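Long-range contacts in glycosylation Associate Protein 2 (Streptococcus agalactiae serotype V, PDB 6OYC), which probably acts, as a component of the accessory Sec system, in the glycosylation and secretion of a GspB-like surface glycoprotein: residues Ile198-Val203 with Leu244-Lys249; His192-Asp197 with Gly250-Gly255; Ala388-Lys393 with Thr452-Tyr457; Val299-Phe304 with Leu365-Leu370. All coordinates share one frame; numbering follows the deposited sequence.

Overall arrangement
From the N terminus, the chain first enters contact 2 with His192-Asp197 and turns a corner into contact 1 with Ile198-Val203. Returning, Leu244-Lys249 closes contact 1 and Gly250-Gly255 then closes contact 2, so the loop of contact 1 sits wholly within that of contact 2. Their centres are about 10 Å apart, and the corner they share leads from one antiparallel sheet to another. Contact 4 follows in series, Leu365-Leu370 closing the loop that opens at Val299-Phe304; contact 3 opens at Ala388-Lys393 and is closed by Thr452-Tyr457. Both join neighbouring strands of the mixed sheet in the alpha/beta-hydrolase-like part. Centres of contacts 4 and 3 lie about 40 and 48 Å from that of contact 1.

Contact 1. Residues Ile198-Val203 with Leu244-Lys249; sequences IDIRLV and LFAKGK
Lys247 has CG between its backbone N and carbonyl carbon (chi1 62°), which puts CG 4.0 Å from Asp199 CB; the extended chain then crosses Asp199 obliquely. Its CE lies 3.7 Å from Asp199 OD2, but its NZ stays 4.5 Å from that oxygen, beyond a salt bridge; the attraction is probably a loose one, in a place that suits charged residues because it is only partly buried. Phe245 has CG anti to its carbonyl carbon (chi1 -65°), and the ring CE1 meets Val203 CG2 at 3.6 Å in an oblique approach. On the same face, Arg201 sends its guanidinium to a neighbouring strand, where NH2 forms a salt bridge with Glu222. Strands 198-208 and 238-247 are antiparallel neighbours in a five-stranded sheet, with Asp199-Lys247 and Arg201-Phe245 as hydrogen-bonded pairs; Phe245 N reaches Arg201 O at 2.7 Å in an almost straight bond. The other face is apolar: Ile200 CG2 lies 4.1 Å from Ala246 CB, and Leu202 CD1 reaches Leu244 CB at 4.0 Å. Ile200 also touches His192 and Ile194 of strand 185-195, so this apolar side faces another sheet. At the corner Gly248 takes a positive phi of 96°, where a CB would be jammed against the carbonyl O of Lys247, and glycine fits. Beyond it the backbone returns beside Ile198, whose CG1 lies 3.3 Å from Lys249 O.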
loop_
_atom_site.group_PDB
_atom_site.type_symbol
_atom_site.label_atom_id
_atom_site.label_comp_id
_atom_site.label_asym_id
_atom_site.label_seq_id
_atom_site.Cartn_x
_atom_site.Cartn_y
_atom_site.Cartn_z
ATOM N N ILE B 198 -24.955 7.019 -18.381
ATOM C CA ILE B 198 -24.652 5.596 -18.392
ATOM C C ILE B 198 -24.720 5.077 -16.972
ATOM O O ILE B 198 -24.221 5.715 -16.044
ATOM C CB ILE B 198 -23.261 5.287 -18.964
ATOM C CG1 ILE B 198 -23.090 5.913 -20.324
ATOM C CG2 ILE B 198 -23.055 3.768 -19.055
ATOM C CD1 ILE B 198 -22.043 5.182 -21.121
ATOM N N ASP B 199 -25.305 3.910 -16.810
ATOM C CA ASP B 199 -25.188 3.170 -15.572
ATOM C C ASP B 199 -24.512 1.850 -15.899
ATOM O O ASP B 199 -24.795 1.241 -16.936
ATOM C CB ASP B 199 -26.566 2.963 -14.925
ATOM C CG ASP B 199 -27.207 4.280 -14.457
ATOM O OD1 ASP B 199 -26.539 5.337 -14.501
ATOM O OD2 ASP B 199 -28.381 4.261 -14.029
ATOM N N ILE B 200 -23.586 1.430 -15.054
ATOM C CA ILE B 200 -22.954 0.130 -15.217
ATOM C C ILE B 200 -23.191 -0.694 -13.961
ATOM O O ILE B 200 -23.256 -0.166 -12.843
ATOM C CB ILE B 200 -21.445 0.229 -15.531
ATOM C CG1 ILE B 200 -20.704 0.922 -14.399
ATOM C CG2 ILE B 200 -21.205 0.960 -16.849
ATOM C CD1 ILE B 200 -19.204 0.905 -14.578
ATOM N N ARG B 201 -23.325 -2.008 -14.165
ATOM C CA ARG B 201 -23.508 -2.985 -13.103
ATOM C C ARG B 201 -22.509 -4.127 -13.261
ATOM O O ARG B 201 -22.377 -4.713 -14.342
ATOM C CB ARG B 201 -24.934 -3.546 -13.092
ATOM C CG ARG B 201 -25.075 -4.701 -12.099
ATOM C CD ARG B 201 -26.441 -5.366 -12.157
ATOM N NE ARG B 201 -27.483 -4.459 -11.694
ATOM C CZ ARG B 201 -28.745 -4.471 -12.110
ATOM N NH1 ARG B 201 -29.160 -5.358 -13.007
ATOM N NH2 ARG B 201 -29.593 -3.583 -11.621
ATOM N N LEU B 202 -21.835 -4.458 -12.175
ATOM C CA LEU B 202 -20.913 -5.579 -12.126
ATOM C C LEU B 202 -21.612 -6.763 -11.469
ATOM O O LEU B 202 -22.134 -6.632 -10.359
ATOM C CB LEU B 202 -19.673 -5.185 -11.328
ATOM C CG LEU B 202 -18.317 -5.748 -11.699
ATOM C CD1 LEU B 202 -17.998 -5.436 -13.156
ATOM C CD2 LEU B 202 -17.283 -5.155 -10.766
ATOM N N VAL B 203 -21.627 -7.909 -12.147
ATOM C CA VAL B 203 -22.151 -9.151 -11.586
ATOM C C VAL B 203 -20.979 -10.082 -11.304
ATOM O O VAL B 203 -20.120 -10.301 -12.164
ATOM C CB VAL B 203 -23.187 -9.809 -12.513
ATOM C CG1 VAL B 203 -23.610 -11.146 -11.957
ATOM C CG2 VAL B 203 -24.383 -8.888 -12.685
ATOM N N LEU B 244 -19.871 -7.446 -16.694
ATOM C CA LEU B 244 -20.308 -6.059 -16.588
ATOM C C LEU B 244 -21.515 -5.839 -17.502
ATOM O O LEU B 244 -21.514 -6.276 -18.654
ATOM C CB LEU B 244 -19.166 -5.094 -16.926
ATOM C CG LEU B 244 -19.415 -3.577 -16.856
ATOM C CD1 LEU B 244 -18.137 -2.846 -16.672
ATOM C CD2 LEU B 244 -19.999 -3.090 -18.142
ATOM N N PHE B 245 -22.552 -5.208 -16.962
ATOM C CA PHE B 245 -23.737 -4.783 -17.694
ATOM C C PHE B 245 -23.780 -3.258 -17.723
ATOM O O PHE B 245 -23.212 -2.588 -16.853
ATOM C CB PHE B 245 -25.028 -5.305 -17.044
ATOM C CG PHE B 245 -25.168 -6.799 -17.071
ATOM C CD1 PHE B 245 -24.374 -7.603 -16.283
ATOM C CD2 PHE B 245 -26.126 -7.402 -17.863
ATOM C CE1 PHE B 245 -24.513 -8.987 -16.321
ATOM C CE2 PHE B 245 -26.269 -8.781 -17.891
ATOM C CZ PHE B 245 -25.458 -9.565 -17.121
ATOM N N ALA B 246 -24.455 -2.719 -18.735
ATOM C CA ALA B 246 -24.570 -1.282 -18.912
ATOM C C ALA B 246 -25.924 -0.953 -19.522
ATOM O O ALA B 246 -26.602 -1.808 -20.101
ATOM C CB ALA B 246 -23.459 -0.719 -19.804
ATOM N N LYS B 247 -26.302 0.311 -19.377
ATOM C CA LYS B 247 -27.488 0.857 -20.011
ATOM C C LYS B 247 -27.294 2.358 -20.197
ATOM O O LYS B 247 -26.518 3.002 -19.479
ATOM C CB LYS B 247 -28.750 0.568 -19.194
ATOM C CG LYS B 247 -28.763 1.170 -17.805
ATOM C CD LYS B 247 -30.142 0.982 -17.201
ATOM C CE LYS B 247 -30.285 1.639 -15.854
ATOM N NZ LYS B 247 -31.731 1.613 -15.461
ATOM N N GLY B 248 -28.012 2.908 -21.174
ATOM C CA GLY B 248 -27.916 4.319 -21.475
ATOM C C GLY B 248 -26.950 4.611 -22.609
ATOM O O GLY B 248 -26.640 3.764 -23.446
ATOM N N LYS B 249 -26.464 5.842 -22.625
ATOM C CA LYS B 249 -25.645 6.332 -23.717
ATOM C C LYS B 249 -24.527 7.205 -23.169
ATOM O O LYS B 249 -24.745 8.010 -22.260
ATOM C CB LYS B 249 -26.507 7.101 -24.722
ATOM C CG LYS B 249 -25.780 8.228 -25.472
ATOM C CD LYS B 249 -25.241 7.774 -26.835
ATOM C CE LYS B 249 -24.312 8.821 -27.518
ATOM N NZ LYS B 249 -22.926 8.948 -26.979
#

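Contact 2. Residues His192-Asp197 with Gly250-Gly255; sequences HIIEGD and GIVKLG
His192 and Leu254 form a non-hydrogen-bonded pair in an antiparallel ladder that continues beyond them. Strands 185-195 and 251-262 pair here in one antiparallel sheet and, past glycine corners, continue as 198-208 and 238-247 in another that packs against it. His192 CB lies 3.8 Å from Leu254 CD2, while the ring leads away and ND1 hydrogen-bonds to Leu190 O. Ile193 forms a hydrogen-bonded pair with Lys253, each backbone N bonding to the other's O at 2.9 Å. Ile194 returns to the His192 face and lies side by side with Val252, CD1 to CG1 3.9 Å; the same CD1 sits in the plane of the His192 ring at its edge. These branched aliphatic side chains suit a face that meets Ile198 and Ile200 of strand 198-208. Glu195 pairs through its backbone with Ile251, but its chain, extended beyond CG, slants across to Lys253, whose own chain bends at its end (chi4 74°). Glu159 adds a long, weak ion pair to the lysine. Gly196 faces Gly250, and backbone angles that a CB would not tolerate suit both to glycine. On the partly exposed face, Glu195 OE1 lies 2.6 Å from Lys253 NZ in a salt bridge.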
loop_
_atom_site.group_PDB
_atom_site.type_symbol
_atom_site.label_atom_id
_atom_site.label_comp_id
_atom_site.label_asym_id
_atom_site.label_seq_id
_atom_site.Cartn_x
_atom_site.Cartn_y
_atom_site.Cartn_z
ATOM N N HIS B 192 -12.494 3.097 -13.081
ATOM C CA HIS B 192 -13.247 3.447 -14.273
ATOM C C HIS B 192 -13.691 4.886 -14.161
ATOM O O HIS B 192 -13.583 5.508 -13.107
ATOM C CB HIS B 192 -14.462 2.557 -14.445
ATOM C CG HIS B 192 -15.482 2.791 -13.389
ATOM N ND1 HIS B 192 -15.246 2.487 -12.065
ATOM C CD2 HIS B 192 -16.717 3.345 -13.442
ATOM C CE1 HIS B 192 -16.305 2.823 -11.348
ATOM N NE2 HIS B 192 -17.204 3.354 -12.158
ATOM N N ILE B 193 -14.229 5.384 -15.267
ATOM C CA ILE B 193 -14.795 6.717 -15.376
ATOM C C ILE B 193 -15.975 6.651 -16.336
ATOM O O ILE B 193 -15.893 6.008 -17.384
ATOM C CB ILE B 193 -13.747 7.724 -15.872
ATOM C CG1 ILE B 193 -12.856 8.162 -14.720
ATOM C CG2 ILE B 193 -14.427 8.926 -16.482
ATOM C CD1 ILE B 193 -11.532 8.670 -15.207
ATOM N N ILE B 194 -17.063 7.335 -15.977
ATOM C CA ILE B 194 -18.274 7.440 -16.781
ATOM C C ILE B 194 -18.401 8.862 -17.296
ATOM O O ILE B 194 -18.130 9.812 -16.562
ATOM C CB ILE B 194 -19.539 7.103 -15.965
ATOM C CG1 ILE B 194 -19.422 5.753 -15.273
ATOM C CG2 ILE B 194 -20.751 7.153 -16.864
ATOM C CD1 ILE B 194 -19.034 4.679 -16.198
ATOM N N GLU B 195 -18.856 9.012 -18.541
ATOM C CA GLU B 195 -19.342 10.288 -19.056
ATOM C C GLU B 195 -20.657 10.043 -19.777
ATOM O O GLU B 195 -20.751 9.124 -20.599
ATOM C CB GLU B 195 -18.346 10.941 -20.004
ATOM C CG GLU B 195 -16.946 11.058 -19.438
ATOM C CD GLU B 195 -15.916 11.322 -20.523
ATOM O OE1 GLU B 195 -14.927 10.556 -20.637
ATOM O OE2 GLU B 195 -16.108 12.297 -21.279
ATOM N N GLY B 196 -21.664 10.859 -19.466
ATOM C CA GLY B 196 -22.991 10.731 -20.038
ATOM C C GLY B 196 -23.966 10.084 -19.080
ATOM O O GLY B 196 -23.694 9.884 -17.892
ATOM N N ASP B 197 -25.132 9.737 -19.623
ATOM C CA ASP B 197 -26.172 9.048 -18.853
ATOM C C ASP B 197 -26.011 7.533 -19.005
ATOM O O ASP B 197 -26.793 6.843 -19.665
ATOM C CB ASP B 197 -27.555 9.506 -19.297
ATOM C CG ASP B 197 -27.630 11.002 -19.494
ATOM O OD1 ASP B 197 -27.442 11.753 -18.507
ATOM O OD2 ASP B 197 -27.863 11.424 -20.650
ATOM N N GLY B 250 -23.342 7.039 -23.718
ATOM C CA GLY B 250 -22.205 7.836 -23.348
ATOM C C GLY B 250 -20.925 7.017 -23.468
ATOM O O GLY B 250 -20.770 6.220 -24.396
ATOM N N ILE B 251 -20.023 7.231 -22.511
ATOM C CA ILE B 251 -18.669 6.696 -22.572
ATOM C C ILE B 251 -18.344 6.015 -21.256
ATOM O O ILE B 251 -18.583 6.580 -20.185
ATOM C CB ILE B 251 -17.627 7.792 -22.857
ATOM C CG1 ILE B 251 -17.913 8.465 -24.193
ATOM C CG2 ILE B 251 -16.224 7.192 -22.848
ATOM C CD1 ILE B 251 -16.918 9.546 -24.534
ATOM N N VAL B 252 -17.816 4.801 -21.338
ATOM C CA VAL B 252 -17.204 4.108 -20.210
ATOM C C VAL B 252 -15.721 3.993 -20.515
ATOM O O VAL B 252 -15.351 3.603 -21.631
ATOM C CB VAL B 252 -17.817 2.709 -20.007
ATOM C CG1 VAL B 252 -17.410 2.133 -18.661
ATOM C CG2 VAL B 252 -19.330 2.758 -20.172
ATOM N N LYS B 253 -14.879 4.360 -19.550
ATOM C CA LYS B 253 -13.443 4.111 -19.603
ATOM C C LYS B 253 -13.114 3.170 -18.463
ATOM O O LYS B 253 -13.309 3.525 -17.303
ATOM C CB LYS B 253 -12.616 5.394 -19.465
ATOM C CG LYS B 253 -12.786 6.405 -20.581
ATOM C CD LYS B 253 -11.537 7.290 -20.689
ATOM C CE LYS B 253 -11.716 8.449 -21.682
ATOM N NZ LYS B 253 -12.592 9.552 -21.180
ATOM N N LEU B 254 -12.609 1.988 -18.786
ATOM C CA LEU B 254 -12.236 0.992 -17.791
ATOM C C LEU B 254 -10.725 0.936 -17.655
ATOM O O LEU B 254 -10.007 0.904 -18.658
ATOM C CB LEU B 254 -12.767 -0.384 -18.181
ATOM C CG LEU B 254 -14.291 -0.423 -18.286
ATOM C CD1 LEU B 254 -14.740 -1.698 -18.961
ATOM C CD2 LEU B 254 -14.921 -0.298 -16.902
ATOM N N GLY B 255 -10.248 0.907 -16.421
ATOM C CA GLY B 255 -8.854 0.646 -16.162
ATOM C C GLY B 255 -8.688 -0.709 -15.505
ATOM O O GLY B 255 -9.566 -1.566 -15.590
#

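Contact 3. Residues Ala388-Lys393 with Thr452-Tyr457; sequences AIIIGK and TFALAY
Ile389 and Ile391 each turn both backbone polar groups toward strand 452-458. Ile389 N donates to Thr452 O and Ile389 O accepts from Ala454 N, both at 3.0 Å. Ile391 N donates to Ala454 O at 2.8 Å in a nearly straight bond, and Ile391 O receives Ala456 N at 3.0 Å. Lys393 N ends the ladder on Ala456 O, 2.8 Å away. The residues between bond the other way: Ala388, Ile390 and Gly392 use Leu367, Gly369 and Ser371 on the far side, so the buried backbone is satisfied from both neighbours. Ile389 lies alongside Phe453, its CD1 3.5 Å from Phe453 CE2, and Ile391 CD1 meets Leu455 CD1 at 4.0 Å on the same face, under helices 372-381 and 467-473. On the reverse face Ala454 and Ala456 touch Gln505 and Trp501 of helix 495-514. Lys393 leads away from the ladder, and NZ hydrogen-bonds to His491 O, with a weak bond to Asp493 O. Parallel strands in such register, sandwiched by helices and ending beside a possible Ser-His-Asp triad, are typical of the central sheet of the alpha/beta-hydrolase fold.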
loop_
_atom_site.group_PDB
_atom_site.type_symbol
_atom_site.label_atom_id
_atom_site.label_comp_id
_atom_site.label_asym_id
_atom_site.label_seq_id
_atom_site.Cartn_x
_atom_site.Cartn_y
_atom_site.Cartn_z
ATOM N N ALA B 388 17.225 14.476 4.514
ATOM C CA ALA B 388 18.056 13.646 3.661
ATOM C C ALA B 388 17.189 12.881 2.667
ATOM O O ALA B 388 16.037 12.539 2.946
ATOM C CB ALA B 388 18.890 12.672 4.494
ATOM N N ILE B 389 17.775 12.608 1.506
ATOM C CA ILE B 389 17.174 11.804 0.459
ATOM C C ILE B 389 18.210 10.760 0.076
ATOM O O ILE B 389 19.246 11.099 -0.504
ATOM C CB ILE B 389 16.763 12.653 -0.746
ATOM C CG1 ILE B 389 15.570 13.526 -0.369
ATOM C CG2 ILE B 389 16.464 11.779 -1.955
ATOM C CD1 ILE B 389 15.175 14.485 -1.451
ATOM N N ILE B 390 17.958 9.507 0.434
ATOM C CA ILE B 390 18.846 8.395 0.119
ATOM C C ILE B 390 18.241 7.658 -1.067
ATOM O O ILE B 390 17.177 7.043 -0.951
ATOM C CB ILE B 390 19.025 7.452 1.315
ATOM C CG1 ILE B 390 19.541 8.210 2.536
ATOM C CG2 ILE B 390 19.931 6.288 0.956
ATOM C CD1 ILE B 390 19.590 7.363 3.796
ATOM N N ILE B 391 18.909 7.695 -2.214
ATOM C CA ILE B 391 18.353 7.097 -3.416
ATOM C C ILE B 391 19.431 6.313 -4.149
ATOM O O ILE B 391 20.617 6.648 -4.094
ATOM C CB ILE B 391 17.723 8.169 -4.323
ATOM C CG1 ILE B 391 18.632 9.396 -4.412
ATOM C CG2 ILE B 391 16.357 8.581 -3.778
ATOM C CD1 ILE B 391 18.201 10.393 -5.492
ATOM N N GLY B 392 19.002 5.241 -4.825
ATOM C CA GLY B 392 19.872 4.419 -5.647
ATOM C C GLY B 392 19.257 4.041 -6.984
ATOM O O GLY B 392 18.102 3.614 -7.047
ATOM N N LYS B 393 20.042 4.170 -8.051
ATOM C CA LYS B 393 19.674 3.957 -9.445
ATOM C C LYS B 393 18.558 4.923 -9.825
ATOM O O LYS B 393 17.451 4.495 -10.177
ATOM C CB LYS B 393 19.273 2.501 -9.683
ATOM C CG LYS B 393 20.285 1.510 -9.115
ATOM C CD LYS B 393 19.954 0.072 -9.469
ATOM C CE LYS B 393 21.157 -0.838 -9.283
ATOM N NZ LYS B 393 20.841 -2.272 -9.546
ATOM N N THR B 452 20.447 16.825 2.244
ATOM C CA THR B 452 21.634 16.181 1.692
ATOM C C THR B 452 21.215 14.959 0.871
ATOM O O THR B 452 20.289 14.242 1.256
ATOM C CB THR B 452 22.582 15.739 2.815
ATOM O OG1 THR B 452 22.799 16.825 3.729
ATOM C CG2 THR B 452 23.913 15.249 2.254
ATOM N N PHE B 453 21.895 14.699 -0.251
ATOM C CA PHE B 453 21.563 13.567 -1.117
ATOM C C PHE B 453 22.631 12.484 -1.020
ATOM O O PHE B 453 23.806 12.740 -1.296
ATOM C CB PHE B 453 21.411 13.997 -2.578
ATOM C CG PHE B 453 20.200 14.839 -2.843
ATOM C CD1 PHE B 453 20.233 16.206 -2.626
ATOM C CD2 PHE B 453 19.030 14.270 -3.320
ATOM C CE1 PHE B 453 19.117 16.993 -2.876
ATOM C CE2 PHE B 453 17.910 15.052 -3.571
ATOM C CZ PHE B 453 17.953 16.411 -3.350
ATOM N N ALA B 454 22.215 11.280 -0.646
ATOM C CA ALA B 454 23.039 10.090 -0.776
ATOM C C ALA B 454 22.581 9.366 -2.029
ATOM O O ALA B 454 21.435 8.913 -2.102
ATOM C CB ALA B 454 22.913 9.181 0.443
ATOM N N LEU B 455 23.460 9.264 -3.012
ATOM C CA LEU B 455 23.056 8.846 -4.343
ATOM C C LEU B 455 23.991 7.756 -4.836
ATOM O O LEU B 455 25.205 7.963 -4.910
ATOM C CB LEU B 455 23.057 10.043 -5.285
ATOM C CG LEU B 455 22.275 9.939 -6.576
ATOM C CD1 LEU B 455 21.828 11.340 -6.951
ATOM C CD2 LEU B 455 23.149 9.338 -7.659
ATOM N N ALA B 456 23.431 6.599 -5.161
ATOM C CA ALA B 456 24.144 5.571 -5.899
ATOM C C ALA B 456 23.564 5.491 -7.302
ATOM O O ALA B 456 22.345 5.574 -7.480
ATOM C CB ALA B 456 24.047 4.214 -5.203
ATOM N N TYR B 457 24.433 5.351 -8.301
ATOM C CA TYR B 457 23.995 5.345 -9.687
ATOM C C TYR B 457 24.858 4.384 -10.484
ATOM O O TYR B 457 25.989 4.072 -10.108
ATOM C CB TYR B 457 24.053 6.744 -10.320
ATOM C CG TYR B 457 25.439 7.345 -10.316
ATOM C CD1 TYR B 457 25.953 7.940 -9.168
ATOM C CD2 TYR B 457 26.243 7.302 -11.451
ATOM C CE1 TYR B 457 27.220 8.481 -9.146
ATOM C CE2 TYR B 457 27.519 7.847 -11.444
ATOM C CZ TYR B 457 27.998 8.438 -10.287
ATOM O OH TYR B 457 29.258 8.984 -10.249
#

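Contact 4. Residues Val299-Phe304 with Leu365-Leu370; sequences VYFSGF and LILSGL
Val299 and Phe301 pair with strand 365-370 in parallel, the short strand segments inclined at 26°: Val299 N donates to Ile366 O at 2.7 Å and Phe301 N to Ser368 O at 3.0 Å. The bond from Ser368 N to Val299 O is bent and weak, and the Ser368 hydroxyl gives the same carbonyl a second donor. With chi1 56°, OG lies between the backbone N and carbonyl carbon of its own residue and reaches Val299 O at 2.6 Å, from above the carbonyl plane. A serine is apt here because a short hydroxyl can serve a buried carbonyl without taking much room; OG also bonds to Tyr506 OH in helix 495-514. Tyr300 sits on the same face, CG anti to its backbone N (chi1 -176°), and its ring runs past Ser368 OG, which lies in the ring plane at the edge. Tyr300 CE1 then comes within 3.5 Å of Gly369 CA, and OH lies 3.6 Å from Leu370 CD1. The opposite face is apolar: Leu367 CD2 packs against Val299 CB at 3.5 Å and Phe301 CE1 at 4.3 Å, Val299 CG2 meets Leu365 CD1 at 3.7 Å, and Ile351 of helix 341-358 touches Val299 and Leu365. Gly369 opens a GxSxG pattern consistent with the nucleophile elbow of alpha/beta hydrolases, which follows strand 365-370, the strand that would lead to the nucleophile. Val299 O is thus held chiefly by the hydroxyl, which also links the strand pair to the C-terminal helix just before the presumed elbow.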
loop_
_atom_site.group_PDB
_atom_site.type_symbol
_atom_site.label_atom_id
_atom_site.label_comp_id
_atom_site.label_asym_id
_atom_site.label_seq_id
_atom_site.Cartn_x
_atom_site.Cartn_y
_atom_site.Cartn_z
ATOM N N VAL B 299 11.060 7.432 5.346
ATOM C CA VAL B 299 10.044 7.103 4.347
ATOM C C VAL B 299 10.695 6.325 3.210
ATOM O O VAL B 299 11.688 6.779 2.623
ATOM C CB VAL B 299 9.360 8.377 3.815
ATOM C CG1 VAL B 299 8.332 8.045 2.736
ATOM C CG2 VAL B 299 8.723 9.163 4.955
ATOM N N TYR B 300 10.134 5.159 2.888
ATOM C CA TYR B 300 10.590 4.350 1.759
ATOM C C TYR B 300 9.483 4.259 0.720
ATOM O O TYR B 300 8.409 3.722 1.009
ATOM C CB TYR B 300 10.994 2.949 2.212
ATOM C CG TYR B 300 11.567 2.096 1.101
ATOM C CD1 TYR B 300 12.724 2.484 0.424
ATOM C CD2 TYR B 300 10.957 0.893 0.730
ATOM C CE1 TYR B 300 13.255 1.704 -0.591
ATOM C CE2 TYR B 300 11.479 0.109 -0.292
ATOM C CZ TYR B 300 12.630 0.518 -0.946
ATOM O OH TYR B 300 13.157 -0.259 -1.952
ATOM N N PHE B 301 9.741 4.790 -0.480
ATOM C CA PHE B 301 8.838 4.599 -1.609
ATOM C C PHE B 301 9.120 3.253 -2.276
ATOM O O PHE B 301 10.271 2.943 -2.609
ATOM C CB PHE B 301 9.000 5.712 -2.639
ATOM C CG PHE B 301 8.408 7.038 -2.230
ATOM C CD1 PHE B 301 9.068 7.859 -1.326
ATOM C CD2 PHE B 301 7.227 7.488 -2.791
ATOM C CE1 PHE B 301 8.546 9.080 -0.964
ATOM C CE2 PHE B 301 6.698 8.721 -2.430
ATOM C CZ PHE B 301 7.357 9.516 -1.514
ATOM N N SER B 302 8.071 2.460 -2.487
ATOM C CA SER B 302 8.254 1.147 -3.086
ATOM C C SER B 302 8.689 1.281 -4.539
ATOM O O SER B 302 8.275 2.202 -5.255
ATOM C CB SER B 302 6.961 0.329 -3.006
ATOM O OG SER B 302 6.596 0.047 -1.670
ATOM N N GLY B 303 9.528 0.343 -4.973
ATOM C CA GLY B 303 9.885 0.247 -6.372
ATOM C C GLY B 303 8.734 -0.302 -7.228
ATOM O O GLY B 303 7.617 -0.552 -6.769
ATOM N N PHE B 304 9.035 -0.479 -8.513
ATOM C CA PHE B 304 8.086 -1.043 -9.461
ATOM C C PHE B 304 7.837 -2.516 -9.146
ATOM O O PHE B 304 8.785 -3.265 -8.901
ATOM C CB PHE B 304 8.640 -0.870 -10.874
ATOM C CG PHE B 304 7.806 -1.512 -11.959
ATOM C CD1 PHE B 304 7.929 -2.870 -12.249
ATOM C CD2 PHE B 304 6.933 -0.746 -12.727
ATOM C CE1 PHE B 304 7.182 -3.460 -13.255
ATOM C CE2 PHE B 304 6.179 -1.328 -13.744
ATOM C CZ PHE B 304 6.307 -2.693 -14.004
ATOM N N LEU B 365 13.056 14.398 8.799
ATOM C CA LEU B 365 12.421 13.551 7.794
ATOM C C LEU B 365 13.440 13.067 6.764
ATOM O O LEU B 365 14.255 13.854 6.274
ATOM C CB LEU B 365 11.301 14.319 7.084
ATOM C CG LEU B 365 10.815 13.712 5.769
ATOM C CD1 LEU B 365 10.126 12.388 6.065
ATOM C CD2 LEU B 365 9.881 14.667 5.025
ATOM N N ILE B 366 13.380 11.780 6.414
ATOM C CA ILE B 366 14.263 11.180 5.405
ATOM C C ILE B 366 13.423 10.454 4.361
ATOM O O ILE B 366 12.684 9.520 4.700
ATOM C CB ILE B 366 15.270 10.203 6.032
ATOM C CG1 ILE B 366 16.093 10.916 7.104
ATOM C CG2 ILE B 366 16.166 9.575 4.947
ATOM C CD1 ILE B 366 16.752 9.967 8.034
ATOM N N LEU B 367 13.573 10.842 3.096
ATOM C CA LEU B 367 12.909 10.184 1.974
ATOM C C LEU B 367 13.903 9.301 1.230
ATOM O O LEU B 367 15.054 9.691 1.028
ATOM C CB LEU B 367 12.300 11.212 1.019
ATOM C CG LEU B 367 11.331 12.173 1.699
ATOM C CD1 LEU B 367 10.849 13.264 0.764
ATOM C CD2 LEU B 367 10.151 11.418 2.290
ATOM N N SER B 368 13.453 8.117 0.811
ATOM C CA SER B 368 14.352 7.121 0.241
ATOM C C SER B 368 13.621 6.232 -0.758
ATOM O O SER B 368 12.389 6.140 -0.757
ATOM C CB SER B 368 14.968 6.246 1.330
ATOM O OG SER B 368 13.949 5.646 2.112
ATOM N N GLY B 369 14.403 5.558 -1.596
ATOM C CA GLY B 369 13.862 4.579 -2.524
ATOM C C GLY B 369 14.910 4.124 -3.519
ATOM O O GLY B 369 16.018 4.664 -3.600
ATOM N N LEU B 370 14.535 3.107 -4.287
ATOM C CA LEU B 370 15.353 2.569 -5.362
ATOM C C LEU B 370 14.541 2.551 -6.654
ATOM O O LEU B 370 13.325 2.331 -6.639
ATOM C CB LEU B 370 15.864 1.168 -4.996
ATOM C CG LEU B 370 16.674 1.205 -3.691
ATOM C CD1 LEU B 370 16.652 -0.120 -2.978
ATOM C CD2 LEU B 370 18.120 1.650 -3.935
#